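Local coordinates for MHC class I protein (Ginglymostoma cirratum, PDB 6LUP) that probably presents bound peptides to T cells at the cell surface, as MHC class I molecules of other vertebrates do, at residues A[30-35]-A[46-51]; A[40-45]-A[56-61]; A[175-180]-A[201-206]. One frame throughout, in Å; residues are numbered along the deposited sequence.

Contacts 1 and 2 are neighbours in the peptide-binding platform, their centres 10 Å apart, and are tied by two backbone hydrogen bonds between adjoining strands: Phe32 O to Arg45 N at 2.7 Å and Gln34 O to Ile43 N at 2.8 Å. Contact 2 reaches the ligand directly, because Glu61 hydrogen-bonds to the backbone of the bound peptide. Contact 3 joins the platform to the immunoglobulin domain. Its centre lies 15 Å from that of contact 1, and the two touch where Gln30 meets Leu177 and Tyr203. From contact 2 it is 25 Å away, centre to centre, with nearest atoms about 9 Å apart.

Contact 1: residues A[30-35]-A[46-51]; sequences QQFVQY and QRWVKE
Gln46 and Gln30 lay their side-chain amides face to face, the planes only 20° apart and the two CD carbons 3.5 Å from each other. Gln30 CD lies at the edge of the Trp48 indole, in its plane, 4.0 Å from Trp48 NE1.

The polar link that can be assigned is a weak one. Gln46 NE2 donates to Gln31 O at 3.3 Å, and the bend at chi2 (-63°) sets CD of Gln46 against the Gln30 amide. Gln31 itself turns away from the helix. Its NE2 donates to Val33 O at 3.0 Å and also to an acidic side chain of the chain of another protein.

Apolar packing is built round Phe32. Its CB rests against Trp48 CZ2 at 4.0 Å, while the two six-membered rings run nearly parallel, 14° apart, but slide past one another with little overlap. Val49 comes in at the edge of the phenyl ring, its CG2 3.9 Å from CD2 of Phe32, the two side chains crossing at about a right angle. One face of the same ring is covered by Val33 CG2, 3.8 Å above its centre. That closeness of successive residues accompanies a classic beta bulge, in which Phe32 and Val33 both face Gly25.

Gln46 is the N-cap of helix 47-52, a short helix between edge strand 43-44 and the long helix 55-82. Phe32 also meets the Tyr169 ring of helix 148-172 and Tyr57 of helix 55-82, and touches Leu5 and Tyr7 on strand 3-12, while Trp48 packs on Glu176 in the linker to the immunoglobulin domain.

Contact 2: residues A[40-45]-A[56-61]; sequences KEMIPR and EYWERE
Pro44 and Met42 pack against Trp58 and Glu61 in a largely apolar contact, where the edge strand of the platform floor lies under helix 55-82, one of the two long helices that wall the peptide groove in the class I fold. Pro44 makes a CH-pi contact: its CD sits over a face of the Trp58 six-membered ring, 3.9 Å from the centroid and 23° off the normal, and its CB reaches Trp58 CH2 at 3.6 Å. The opposite face of the indole is covered by Tyr57 CD1, 3.6 Å above its centre. Trp58 is thus sandwiched, and its NE1 is fixed by a hydrogen bond to Glu53 O.

Met42 crosses the indole at about a right angle, its CG 4.0 Å from Trp58 CZ3. With that CG anti to the backbone N (chi1 -178°), it also meets Glu61 CB at 3.8 Å, the two side chains lying side by side and pointing the same way.

Only the carboxylate end of Glu61 is polar. Arg60 grips its OE2 side-on with two nitrogens, NE at 2.8 Å and NH2 at 3.2 Å, while OE1 accepts a hydrogen bond from the backbone of the bound peptide. Apolar packing on the floor side therefore meets a carboxylate that would be stabilised in its charged form by Arg60 and is directed at the ligand.

Contact 3: residues A[175-180]-A[201-206]; sequences VELRPV and GFYPHS
Val180 and Tyr203 form the tight part of this contact, a single antiparallel hydrogen-bonded pair. Val180 N donates to Tyr203 O at 2.8 Å, and Tyr203 N returns to Val180 O at 3.0 Å, in the carbonyl plane and on a lone pair. Side chains close in as well, with Val180 CG1 3.5 Å from Tyr203 CB. Tyr203 CG, anti to its backbone N (chi1 171°), carries the ring alongside Leu177, with its edge toward Pro179 CA and Leu177 O.

The segment 201-206 carries the Phe-Tyr-Pro sequence with a cis peptide before Pro204, a feature familiar in C1-set immunoglobulin domains; Pro204 CB lies 4.1 Å above the centre of the Tyr203 ring. At the start of the segment, Gly201 and Phe202 both face Tyr234 in a G1 beta bulge.

Toward Leu177 the fit is looser. Its CD2 comes no nearer than 4.1 Å to Tyr203 OH, and a water bridges the two residues, accepting from Tyr203 OH at 2.6 Å and donating to Leu177 O at 2.8 Å. Arg178, exposed, starts away from 201-206 and has Val175 CB over its guanidinium, whereas Pro179, also exposed, touches Pro204 CD with its CB at 4.0 Å.

Contact 1: residues A[30-35]-A[46-51]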
loop_
_atom_site.group_PDB
_atom_site.type_symbol
_atom_site.label_atom_id
_atom_site.label_comp_id
_atom_site.label_asym_id
_atom_site.label_seq_id
_atom_site.Cartn_x
_atom_site.Cartn_y
_atom_site.Cartn_z
ATOM N N GLN A 30 0.944 7.556 4.715
ATOM C CA GLN A 30 2.359 7.448 5.051
ATOM C C GLN A 30 2.624 6.328 6.057
ATOM O O GLN A 30 2.074 6.333 7.167
ATOM C CB GLN A 30 2.870 8.795 5.573
ATOM C CG GLN A 30 4.266 8.769 6.176
ATOM C CD GLN A 30 4.725 10.148 6.605
ATOM O OE1 GLN A 30 4.868 11.049 5.782
ATOM N NE2 GLN A 30 4.965 10.317 7.897
ATOM N N GLN A 31 3.461 5.367 5.666
ATOM C CA GLN A 31 3.876 4.316 6.585
ATOM C C GLN A 31 4.816 4.898 7.629
ATOM O O GLN A 31 5.748 5.627 7.289
ATOM C CB GLN A 31 4.565 3.169 5.851
ATOM C CG GLN A 31 4.574 1.883 6.661
ATOM C CD GLN A 31 5.645 0.905 6.228
ATOM O OE1 GLN A 31 5.906 0.740 5.042
ATOM N NE2 GLN A 31 6.262 0.235 7.197
ATOM N N PHE A 32 4.577 4.582 8.896
ATOM C CA PHE A 32 5.393 5.155 9.970
ATOM C C PHE A 32 6.029 4.123 10.898
ATOM O O PHE A 32 7.035 4.408 11.537
ATOM C CB PHE A 32 4.618 6.236 10.745
ATOM C CG PHE A 32 3.597 5.699 11.714
ATOM C CD1 PHE A 32 2.413 5.124 11.261
ATOM C CD2 PHE A 32 3.804 5.807 13.091
ATOM C CE1 PHE A 32 1.471 4.634 12.157
ATOM C CE2 PHE A 32 2.860 5.328 13.993
ATOM C CZ PHE A 32 1.693 4.738 13.525
ATOM N N VAL A 33 5.445 2.929 10.967
ATOM C CA VAL A 33 6.005 1.837 11.770
ATOM C C VAL A 33 5.996 0.508 11.011
ATOM O O VAL A 33 5.267 0.336 10.025
ATOM C CB VAL A 33 5.320 1.674 13.157
ATOM C CG1 VAL A 33 5.670 2.834 14.080
ATOM C CG2 VAL A 33 3.806 1.513 13.033
ATOM N N GLN A 34 6.824 -0.420 11.476
ATOM C CA GLN A 34 6.933 -1.748 10.891
ATOM C C GLN A 34 7.322 -2.724 11.986
ATOM O O GLN A 34 8.053 -2.372 12.916
ATOM C CB GLN A 34 7.982 -1.759 9.770
ATOM C CG GLN A 34 8.087 -3.063 8.977
ATOM C CD GLN A 34 9.034 -4.096 9.589
ATOM O OE1 GLN A 34 9.814 -3.799 10.498
ATOM N NE2 GLN A 34 8.961 -5.325 9.087
ATOM N N TYR A 35 6.822 -3.947 11.863
ATOM C CA TYR A 35 7.239 -5.063 12.693
ATOM C C TYR A 35 7.281 -6.329 11.837
ATOM O O TYR A 35 6.436 -6.514 10.954
ATOM C CB TYR A 35 6.254 -5.231 13.846
ATOM C CG TYR A 35 6.537 -6.395 14.766
ATOM C CD1 TYR A 35 6.155 -7.690 14.420
ATOM C CD2 TYR A 35 7.154 -6.198 15.998
ATOM C CE1 TYR A 35 6.405 -8.758 15.264
ATOM C CE2 TYR A 35 7.402 -7.260 16.851
ATOM C CZ TYR A 35 7.025 -8.538 16.477
ATOM O OH TYR A 35 7.265 -9.601 17.313
ATOM N N GLN A 46 9.552 6.308 9.935
ATOM C CA GLN A 46 9.535 7.753 9.799
ATOM C C GLN A 46 10.357 8.390 10.897
ATOM O O GLN A 46 10.415 7.900 12.030
ATOM C CB GLN A 46 8.114 8.304 9.864
ATOM C CG GLN A 46 7.294 8.061 8.613
ATOM C CD GLN A 46 7.859 8.744 7.383
ATOM O OE1 GLN A 46 8.388 9.853 7.454
ATOM N NE2 GLN A 46 7.731 8.084 6.239
ATOM N N ARG A 47 10.977 9.506 10.551
ATOM C CA ARG A 47 11.837 10.207 11.469
ATOM C C ARG A 47 11.044 10.927 12.554
ATOM O O ARG A 47 11.434 10.905 13.719
ATOM C CB ARG A 47 12.720 11.182 10.705
ATOM C CG ARG A 47 13.697 11.916 11.593
ATOM C CD ARG A 47 14.865 12.431 10.794
ATOM N NE ARG A 47 15.312 13.700 11.345
ATOM C CZ ARG A 47 14.868 14.891 10.945
ATOM N NH1 ARG A 47 13.960 14.985 9.974
ATOM N NH2 ARG A 47 15.341 15.993 11.518
ATOM N N TRP A 48 9.933 11.553 12.171
ATOM C CA TRP A 48 9.117 12.294 13.132
ATOM C C TRP A 48 8.667 11.431 14.314
ATOM O O TRP A 48 8.715 11.878 15.464
ATOM C CB TRP A 48 7.934 13.003 12.455
ATOM C CG TRP A 48 6.893 12.104 11.851
ATOM C CD1 TRP A 48 6.784 11.752 10.542
ATOM C CD2 TRP A 48 5.799 11.466 12.530
ATOM N NE1 TRP A 48 5.703 10.929 10.360
ATOM C CE2 TRP A 48 5.079 10.735 11.563
ATOM C CE3 TRP A 48 5.360 11.439 13.862
ATOM C CZ2 TRP A 48 3.946 9.981 11.882
ATOM C CZ3 TRP A 48 4.237 10.685 14.177
ATOM C CH2 TRP A 48 3.542 9.970 13.188
ATOM N N VAL A 49 8.264 10.193 14.030
ATOM C CA VAL A 49 7.846 9.270 15.083
ATOM C C VAL A 49 9.053 8.766 15.879
ATOM O O VAL A 49 8.944 8.518 17.085
ATOM C CB VAL A 49 6.972 8.106 14.541
ATOM C CG1 VAL A 49 7.800 7.107 13.742
ATOM C CG2 VAL A 49 6.233 7.409 15.677
ATOM N N LYS A 50 10.197 8.637 15.213
ATOM C CA LYS A 50 11.428 8.227 15.882
ATOM C C LYS A 50 11.856 9.279 16.910
ATOM O O LYS A 50 12.246 8.936 18.023
ATOM C CB LYS A 50 12.543 7.986 14.865
ATOM C CG LYS A 50 13.794 7.337 15.442
ATOM C CD LYS A 50 15.043 7.815 14.721
ATOM C CE LYS A 50 15.340 7.024 13.453
ATOM N NZ LYS A 50 16.387 5.985 13.678
ATOM N N GLU A 51 11.760 10.550 16.521
ATOM C CA GLU A 51 12.130 11.678 17.370
ATOM C C GLU A 51 11.168 11.880 18.532
ATOM O O GLU A 51 11.591 12.230 19.634
ATOM C CB GLU A 51 12.165 12.967 16.549
ATOM C CG GLU A 51 13.409 13.154 15.700
ATOM C CD GLU A 51 13.257 14.256 14.661
ATOM O OE1 GLU A 51 14.289 14.724 14.123
ATOM O OE2 GLU A 51 12.105 14.658 14.372
#

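Contact 2: residues A[40-45]-A[56-61]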
loop_
_atom_site.group_PDB
_atom_site.type_symbol
_atom_site.label_atom_id
_atom_site.label_comp_id
_atom_site.label_asym_id
_atom_site.label_seq_id
_atom_site.Cartn_x
_atom_site.Cartn_y
_atom_site.Cartn_z
ATOM N N LYS A 40 11.525 -9.021 15.276
ATOM C CA LYS A 40 10.658 -9.097 16.468
ATOM C C LYS A 40 10.595 -7.815 17.310
ATOM O O LYS A 40 10.425 -7.863 18.531
ATOM C CB LYS A 40 11.034 -10.303 17.341
ATOM C CG LYS A 40 10.986 -11.649 16.631
ATOM C CD LYS A 40 11.062 -12.790 17.642
ATOM C CE LYS A 40 11.580 -14.074 17.013
ATOM N NZ LYS A 40 10.617 -14.667 16.044
ATOM N N GLU A 41 10.727 -6.669 16.644
ATOM C CA GLU A 41 10.621 -5.360 17.293
ATOM C C GLU A 41 9.854 -4.389 16.407
ATOM O O GLU A 41 9.972 -4.426 15.180
ATOM C CB GLU A 41 12.001 -4.780 17.596
ATOM C CG GLU A 41 12.773 -5.513 18.674
ATOM C CD GLU A 41 14.188 -4.990 18.849
ATOM O OE1 GLU A 41 14.822 -4.617 17.834
ATOM O OE2 GLU A 41 14.668 -4.958 20.007
ATOM N N MET A 42 9.059 -3.525 17.029
ATOM C CA MET A 42 8.397 -2.457 16.296
ATOM C C MET A 42 9.415 -1.351 16.048
ATOM O O MET A 42 10.050 -0.871 16.983
ATOM C CB MET A 42 7.198 -1.918 17.072
ATOM C CG MET A 42 6.437 -0.840 16.323
ATOM S SD MET A 42 5.454 -1.524 14.977
ATOM C CE MET A 42 3.826 -1.488 15.723
ATOM N N ILE A 43 9.579 -0.961 14.789
ATOM C CA ILE A 43 10.596 0.028 14.428
ATOM C C ILE A 43 9.987 1.190 13.647
ATOM O O ILE A 43 8.989 1.013 12.949
ATOM C CB ILE A 43 11.757 -0.609 13.628
ATOM C CG1 ILE A 43 11.260 -1.173 12.283
ATOM C CG2 ILE A 43 12.447 -1.690 14.461
ATOM C CD1 ILE A 43 12.357 -1.513 11.293
ATOM N N PRO A 44 10.578 2.390 13.772
ATOM C CA PRO A 44 10.106 3.538 12.993
ATOM C C PRO A 44 10.461 3.432 11.520
ATOM O O PRO A 44 11.537 2.943 11.166
ATOM C CB PRO A 44 10.843 4.726 13.618
ATOM C CG PRO A 44 12.036 4.134 14.279
ATOM C CD PRO A 44 11.634 2.763 14.728
ATOM N N ARG A 45 9.537 3.878 10.680
ATOM C CA ARG A 45 9.762 4.015 9.249
ATOM C C ARG A 45 9.713 5.492 8.901
ATOM O O ARG A 45 9.795 5.876 7.726
ATOM C CB ARG A 45 8.695 3.260 8.454
ATOM C CG ARG A 45 8.902 1.757 8.401
ATOM C CD ARG A 45 10.262 1.403 7.830
ATOM N NE ARG A 45 10.375 -0.022 7.540
ATOM C CZ ARG A 45 11.491 -0.728 7.681
ATOM N NH1 ARG A 45 11.498 -2.019 7.389
ATOM N NH2 ARG A 45 12.598 -0.147 8.127
ATOM N N GLU A 56 9.421 4.002 26.145
ATOM C CA GLU A 56 8.196 3.328 26.575
ATOM C C GLU A 56 7.253 3.013 25.420
ATOM O O GLU A 56 6.631 1.946 25.387
ATOM C CB GLU A 56 7.476 4.136 27.657
ATOM C CG GLU A 56 8.075 3.923 29.038
ATOM C CD GLU A 56 7.331 4.659 30.142
ATOM O OE1 GLU A 56 6.126 4.974 29.947
ATOM O OE2 GLU A 56 7.954 4.911 31.207
ATOM N N TYR A 57 7.164 3.939 24.472
ATOM C CA TYR A 57 6.355 3.743 23.285
ATOM C C TYR A 57 6.803 2.521 22.473
ATOM O O TYR A 57 5.983 1.680 22.100
ATOM C CB TYR A 57 6.380 4.997 22.411
ATOM C CG TYR A 57 5.600 4.843 21.130
ATOM C CD1 TYR A 57 6.186 4.274 19.997
ATOM C CD2 TYR A 57 4.278 5.265 21.047
ATOM C CE1 TYR A 57 5.473 4.128 18.818
ATOM C CE2 TYR A 57 3.554 5.125 19.874
ATOM C CZ TYR A 57 4.156 4.554 18.762
ATOM O OH TYR A 57 3.444 4.414 17.594
ATOM N N TRP A 58 8.099 2.431 22.203
ATOM C CA TRP A 58 8.632 1.345 21.390
ATOM C C TRP A 58 8.613 0.020 22.126
ATOM O O TRP A 58 8.370 -1.024 21.523
ATOM C CB TRP A 58 10.025 1.695 20.876
ATOM C CG TRP A 58 9.968 2.929 20.052
ATOM C CD1 TRP A 58 10.359 4.184 20.419
ATOM C CD2 TRP A 58 9.424 3.045 18.738
ATOM N NE1 TRP A 58 10.111 5.072 19.407
ATOM C CE2 TRP A 58 9.537 4.400 18.360
ATOM C CE3 TRP A 58 8.864 2.133 17.833
ATOM C CZ2 TRP A 58 9.113 4.865 17.109
ATOM C CZ3 TRP A 58 8.438 2.596 16.593
ATOM C CH2 TRP A 58 8.560 3.952 16.247
ATOM N N GLU A 59 8.843 0.073 23.433
ATOM C CA GLU A 59 8.762 -1.104 24.277
ATOM C C GLU A 59 7.353 -1.690 24.250
ATOM O O GLU A 59 7.185 -2.892 24.032
ATOM C CB GLU A 59 9.206 -0.768 25.699
ATOM C CG GLU A 59 10.714 -0.615 25.829
ATOM C CD GLU A 59 11.139 0.347 26.924
ATOM O OE1 GLU A 59 12.310 0.789 26.884
ATOM O OE2 GLU A 59 10.320 0.670 27.817
ATOM N N ARG A 60 6.344 -0.843 24.439
ATOM C CA ARG A 60 4.958 -1.308 24.450
ATOM C C ARG A 60 4.484 -1.786 23.079
ATOM O O ARG A 60 3.832 -2.830 22.973
ATOM C CB ARG A 60 4.013 -0.234 24.984
ATOM C CG ARG A 60 2.555 -0.676 25.011
ATOM C CD ARG A 60 1.603 0.498 24.907
ATOM N NE ARG A 60 1.960 1.410 23.816
ATOM C CZ ARG A 60 2.464 2.635 23.987
ATOM N NH1 ARG A 60 2.677 3.121 25.210
ATOM N NH2 ARG A 60 2.749 3.378 22.925
ATOM N N GLU A 61 4.795 -1.021 22.034
ATOM C CA GLU A 61 4.390 -1.402 20.678
ATOM C C GLU A 61 5.002 -2.744 20.262
ATOM O O GLU A 61 4.343 -3.551 19.598
ATOM C CB GLU A 61 4.714 -0.311 19.651
ATOM C CG GLU A 61 3.936 0.988 19.819
ATOM C CD GLU A 61 2.436 0.779 19.915
ATOM O OE1 GLU A 61 1.800 0.489 18.874
ATOM O OE2 GLU A 61 1.894 0.919 21.040
#

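Contact 3: residues A[175-180]-A[201-206]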
loop_
_atom_site.group_PDB
_atom_site.type_symbol
_atom_site.label_atom_id
_atom_site.label_comp_id
_atom_site.label_asym_id
_atom_site.label_seq_id
_atom_site.Cartn_x
_atom_site.Cartn_y
_atom_site.Cartn_z
ATOM N N VAL A 175 4.403 18.626 9.736
ATOM C CA VAL A 175 4.961 19.060 8.451
ATOM C C VAL A 175 5.216 17.867 7.532
ATOM O O VAL A 175 4.965 17.933 6.325
ATOM C CB VAL A 175 6.218 19.958 8.605
ATOM C CG1 VAL A 175 7.372 19.208 9.251
ATOM C CG2 VAL A 175 6.650 20.507 7.256
ATOM N N GLU A 176 5.679 16.772 8.124
ATOM C CA GLU A 176 5.968 15.545 7.396
ATOM C C GLU A 176 4.705 14.936 6.791
ATOM O O GLU A 176 4.779 14.204 5.808
ATOM C CB GLU A 176 6.656 14.528 8.310
ATOM C CG GLU A 176 8.037 14.940 8.808
ATOM C CD GLU A 176 8.005 15.903 9.993
ATOM O OE1 GLU A 176 9.078 16.437 10.348
ATOM O OE2 GLU A 176 6.917 16.139 10.570
ATOM N N LEU A 177 3.552 15.248 7.375
ATOM C CA LEU A 177 2.280 14.688 6.918
ATOM C C LEU A 177 1.483 15.606 5.989
ATOM O O LEU A 177 0.368 15.273 5.589
ATOM C CB LEU A 177 1.430 14.257 8.113
ATOM C CG LEU A 177 1.949 13.017 8.850
ATOM C CD1 LEU A 177 1.426 12.987 10.278
ATOM C CD2 LEU A 177 1.603 11.741 8.092
ATOM N N ARG A 178 2.060 16.752 5.643
ATOM C CA ARG A 178 1.408 17.692 4.736
ATOM C C ARG A 178 1.345 17.126 3.317
ATOM O O ARG A 178 2.242 16.385 2.901
ATOM C CB ARG A 178 2.125 19.045 4.741
ATOM C CG ARG A 178 1.936 19.829 6.027
ATOM C CD ARG A 178 1.968 21.326 5.775
ATOM N NE ARG A 178 3.270 21.936 6.046
ATOM C CZ ARG A 178 3.543 22.696 7.105
ATOM N NH1 ARG A 178 2.612 22.946 8.018
ATOM N NH2 ARG A 178 4.755 23.214 7.248
ATOM N N PRO A 179 0.276 17.454 2.570
ATOM C CA PRO A 179 0.284 17.072 1.162
ATOM C C PRO A 179 1.411 17.777 0.411
ATOM O O PRO A 179 1.727 18.932 0.712
ATOM C CB PRO A 179 -1.085 17.545 0.656
ATOM C CG PRO A 179 -1.511 18.598 1.622
ATOM C CD PRO A 179 -0.963 18.159 2.946
ATOM N N VAL A 180 2.036 17.064 -0.521
ATOM C CA VAL A 180 3.010 17.661 -1.434
ATOM C C VAL A 180 2.489 17.570 -2.868
ATOM O O VAL A 180 2.039 16.506 -3.311
ATOM C CB VAL A 180 4.441 17.072 -1.288
ATOM C CG1 VAL A 180 4.418 15.554 -1.206
ATOM C CG2 VAL A 180 5.346 17.538 -2.424
ATOM N N GLY A 201 5.967 12.697 -7.727
ATOM C CA GLY A 201 6.380 13.303 -6.462
ATOM C C GLY A 201 5.263 13.856 -5.590
ATOM O O GLY A 201 5.510 14.707 -4.732
ATOM N N PHE A 202 4.040 13.371 -5.793
ATOM C CA PHE A 202 2.897 13.861 -5.022
ATOM C C PHE A 202 2.502 12.960 -3.858
ATOM O O PHE A 202 2.711 11.746 -3.891
ATOM C CB PHE A 202 1.688 14.154 -5.922
ATOM C CG PHE A 202 1.204 12.974 -6.722
ATOM C CD1 PHE A 202 0.277 12.080 -6.188
ATOM C CD2 PHE A 202 1.641 12.775 -8.033
ATOM C CE1 PHE A 202 -0.185 11.002 -6.934
ATOM C CE2 PHE A 202 1.182 11.700 -8.784
ATOM C CZ PHE A 202 0.270 10.810 -8.234
ATOM N N TYR A 203 1.945 13.584 -2.824
ATOM C CA TYR A 203 1.426 12.895 -1.645
ATOM C C TYR A 203 0.238 13.698 -1.110
ATOM O O TYR A 203 0.327 14.924 -1.016
ATOM C CB TYR A 203 2.507 12.754 -0.557
ATOM C CG TYR A 203 1.945 12.242 0.744
ATOM C CD1 TYR A 203 1.340 13.115 1.651
ATOM C CD2 TYR A 203 1.974 10.883 1.044
ATOM C CE1 TYR A 203 0.786 12.649 2.827
ATOM C CE2 TYR A 203 1.429 10.407 2.221
ATOM C CZ TYR A 203 0.835 11.292 3.106
ATOM O OH TYR A 203 0.292 10.819 4.272
ATOM N N PRO A 204 -0.870 13.023 -0.734
ATOM C CA PRO A 204 -1.123 11.577 -0.743
ATOM C C PRO A 204 -1.440 11.034 -2.141
ATOM O O PRO A 204 -1.422 11.791 -3.110
ATOM C CB PRO A 204 -2.328 11.429 0.191
ATOM C CG PRO A 204 -3.059 12.719 0.064
ATOM C CD PRO A 204 -2.011 13.772 -0.165
ATOM N N HIS A 205 -1.730 9.738 -2.230
ATOM C CA HIS A 205 -1.815 9.030 -3.512
ATOM C C HIS A 205 -2.984 9.473 -4.399
ATOM O O HIS A 205 -2.871 9.464 -5.628
ATOM C CB HIS A 205 -1.882 7.516 -3.279
ATOM C CG HIS A 205 -3.262 7.011 -3.004
ATOM N ND1 HIS A 205 -4.037 6.402 -3.969
ATOM C CD2 HIS A 205 -4.021 7.051 -1.882
ATOM C CE1 HIS A 205 -5.209 6.080 -3.451
ATOM N NE2 HIS A 205 -5.224 6.462 -2.185
ATOM N N SER A 206 -4.092 9.848 -3.762
ATOM C CA SER A 206 -5.337 10.200 -4.449
ATOM C C SER A 206 -5.147 11.384 -5.404
ATOM O O SER A 206 -4.635 12.431 -5.004
ATOM C CB SER A 206 -6.416 10.516 -3.411
ATOM O OG SER A 206 -7.712 10.459 -3.974
HETATM O O HOH W 1 -0.909 12.785 5.517
#